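Local coordinates for protein ubiquitin-conjugating enzyme (Plasmodium falciparum 3D7, PDB 2H2Y) that probably acts as a ubiquitin-conjugating (E2) enzyme that passes ubiquitin on to target proteins, the chain here being its conjugating domain, at residues 53-58 / 68-73. Residues are numbered along the deposited sequence; the frame is centred on the assembly and turned at random.
Sequences IVQYVG and VYKIKI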
loop_
_atom_site.group_PDB
_atom_site.type_symbol
_atom_site.label_atom_id
_atom_site.label_comp_id
_atom_site.label_asym_id
_atom_site.label_seq_id
_atom_site.Cartn_x
_atom_site.Cartn_y
_atom_site.Cartn_z
ATOM N N ILE A 53 2.965 -6.289 -0.905
ATOM C CA ILE A 53 1.906 -6.509 -1.872
ATOM C C ILE A 53 0.608 -6.582 -1.098
ATOM O O ILE A 53 0.369 -7.528 -0.347
ATOM C CB ILE A 53 2.090 -7.808 -2.672
ATOM C CG1 ILE A 53 3.188 -7.612 -3.715
ATOM C CG2 ILE A 53 0.791 -8.175 -3.371
ATOM C CD1 ILE A 53 3.393 -8.805 -4.629
ATOM N N VAL A 54 -0.214 -5.556 -1.265
ATOM C CA VAL A 54 -1.497 -5.491 -0.595
ATOM C C VAL A 54 -2.549 -5.995 -1.577
ATOM O O VAL A 54 -2.428 -5.783 -2.782
ATOM C CB VAL A 54 -1.815 -4.034 -0.194
ATOM C CG1 VAL A 54 -3.168 -3.958 0.491
ATOM C CG2 VAL A 54 -0.725 -3.505 0.718
ATOM N N GLN A 55 -3.564 -6.684 -1.084
ATOM C CA GLN A 55 -4.602 -7.154 -1.977
ATOM C C GLN A 55 -5.883 -6.544 -1.462
ATOM O O GLN A 55 -6.241 -6.740 -0.303
ATOM C CB GLN A 55 -4.705 -8.681 -1.971
ATOM C CG GLN A 55 -5.662 -9.216 -3.023
ATOM C CD GLN A 55 -5.846 -10.724 -2.969
ATOM O OE1 GLN A 55 -4.903 -11.488 -3.166
ATOM N NE2 GLN A 55 -7.073 -11.159 -2.702
ATOM N N TYR A 56 -6.559 -5.799 -2.333
ATOM C CA TYR A 56 -7.796 -5.107 -2.006
ATOM C C TYR A 56 -9.017 -5.706 -2.696
ATOM O O TYR A 56 -9.086 -5.733 -3.916
ATOM C CB TYR A 56 -7.667 -3.635 -2.402
ATOM C CG TYR A 56 -8.981 -2.903 -2.438
ATOM C CD1 TYR A 56 -9.784 -2.830 -1.303
ATOM C CD2 TYR A 56 -9.443 -2.316 -3.611
ATOM C CE1 TYR A 56 -11.016 -2.196 -1.335
ATOM C CE2 TYR A 56 -10.680 -1.677 -3.651
ATOM C CZ TYR A 56 -11.460 -1.628 -2.504
ATOM O OH TYR A 56 -12.699 -1.037 -2.525
ATOM N N VAL A 57 -9.985 -6.168 -1.910
ATOM C CA VAL A 57 -11.207 -6.760 -2.445
ATOM C C VAL A 57 -12.289 -5.691 -2.511
ATOM O O VAL A 57 -12.806 -5.259 -1.476
ATOM C CB VAL A 57 -11.704 -7.906 -1.548
ATOM C CG1 VAL A 57 -13.006 -8.450 -2.080
ATOM C CG2 VAL A 57 -10.662 -9.006 -1.484
ATOM N N GLY A 58 -12.630 -5.275 -3.728
ATOM C CA GLY A 58 -13.634 -4.243 -3.936
ATOM C C GLY A 58 -14.832 -4.166 -3.002
ATOM O O GLY A 58 -15.550 -5.143 -2.792
ATOM N N VAL A 68 -11.150 -8.666 -6.794
ATOM C CA VAL A 68 -9.829 -8.629 -6.167
ATOM C C VAL A 68 -8.719 -7.952 -6.991
ATOM O O VAL A 68 -8.463 -8.324 -8.132
ATOM C CB VAL A 68 -9.396 -10.067 -5.803
ATOM C CG1 VAL A 68 -9.708 -10.984 -6.959
ATOM C CG2 VAL A 68 -7.907 -10.126 -5.472
ATOM N N TYR A 69 -8.052 -6.967 -6.392
ATOM C CA TYR A 69 -6.968 -6.229 -7.049
ATOM C C TYR A 69 -5.755 -6.226 -6.145
ATOM O O TYR A 69 -5.894 -6.276 -4.928
ATOM C CB TYR A 69 -7.374 -4.778 -7.303
ATOM C CG TYR A 69 -8.556 -4.611 -8.222
ATOM C CD1 TYR A 69 -8.449 -4.888 -9.584
ATOM C CD2 TYR A 69 -9.786 -4.191 -7.733
ATOM C CE1 TYR A 69 -9.543 -4.754 -10.441
ATOM C CE2 TYR A 69 -10.890 -4.054 -8.576
ATOM C CZ TYR A 69 -10.759 -4.339 -9.932
ATOM O OH TYR A 69 -11.844 -4.215 -10.774
ATOM N N LYS A 70 -4.564 -6.160 -6.727
ATOM C CA LYS A 70 -3.347 -6.133 -5.923
ATOM C C LYS A 70 -2.616 -4.824 -6.147
ATOM O O LYS A 70 -2.604 -4.301 -7.259
ATOM C CB LYS A 70 -2.431 -7.302 -6.276
ATOM C CG LYS A 70 -2.989 -8.653 -5.877
ATOM C CD LYS A 70 -1.949 -9.748 -6.058
ATOM C CE LYS A 70 -2.575 -11.142 -5.961
ATOM N NZ LYS A 70 -3.598 -11.382 -7.035
ATOM N N ILE A 71 -2.022 -4.297 -5.078
ATOM C CA ILE A 71 -1.274 -3.043 -5.114
ATOM C C ILE A 71 0.115 -3.286 -4.534
ATOM O O ILE A 71 0.243 -3.591 -3.351
ATOM C CB ILE A 71 -1.953 -1.963 -4.249
ATOM C CG1 ILE A 71 -3.406 -1.768 -4.683
ATOM C CG2 ILE A 71 -1.171 -0.665 -4.339
ATOM C CD1 ILE A 71 -4.135 -0.698 -3.895
ATOM N N LYS A 72 1.154 -3.164 -5.349
ATOM C CA LYS A 72 2.511 -3.376 -4.859
ATOM C C LYS A 72 3.117 -2.085 -4.332
ATOM O O LYS A 72 2.794 -0.987 -4.800
ATOM C CB LYS A 72 3.415 -3.950 -5.955
ATOM C CG LYS A 72 4.869 -4.034 -5.536
ATOM C CD LYS A 72 5.723 -4.798 -6.532
ATOM C CE LYS A 72 5.415 -6.284 -6.509
ATOM N NZ LYS A 72 6.426 -7.068 -7.282
ATOM N N ILE A 73 3.999 -2.230 -3.349
ATOM C CA ILE A 73 4.664 -1.101 -2.722
ATOM C C ILE A 73 6.169 -1.367 -2.647
ATOM O O ILE A 73 6.606 -2.360 -2.059
ATOM C CB ILE A 73 4.122 -0.882 -1.294
ATOM C CG1 ILE A 73 2.602 -0.718 -1.337
ATOM C CG2 ILE A 73 4.788 0.326 -0.668
ATOM C CD1 ILE A 73 1.959 -0.599 0.013
#
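The Tyr56 ring has one face covered by the backbone N of Gly58, 4.0 Å above its centre. It lies on the side of the antiparallel hairpin that carries Val54 and Ile71, as does the ring of Tyr69, the residue paired with Tyr56 across the strands. With CG anti to the backbone N (chi1 165°), the Tyr56 ring reaches Ile127 and Leu130 of helix 119-130, and its OH is hydrogen-bonded to Leu59 N; the OH of Tyr69 is hydrogen-bonded to Glu67 OE1. Between the backbones, Tyr56 N gives a 2.7 Å bond to Tyr69 O, returned by Tyr69 N to Tyr56 O at 3.0 Å. Val54 and Ile71 repeat the pattern, Ile71 N reaching Val54 O at 2.8 Å almost straight (171° at the hydrogen). Farther along this face, Val54 CG2 meets Ile73 CD1 at 4.0 Å.

The other face is mixed. Gln55 stretches out beside Lys70 in van der Waals contact, while its amide end crosses Val68 CG2. At the far end Ile53 CD1 touches Lys72 CE at 3.7 Å.

These are the two central strands of the four-stranded meander of the UBC fold. Four bonds join them; the alternate residues turn their backbone groups to strand 40-44 and Leu89. One face feeds the core under helix 119-130; on the other, lysine carbons pack among aliphatic and polar groups, and the amino groups probably lend some positive charge.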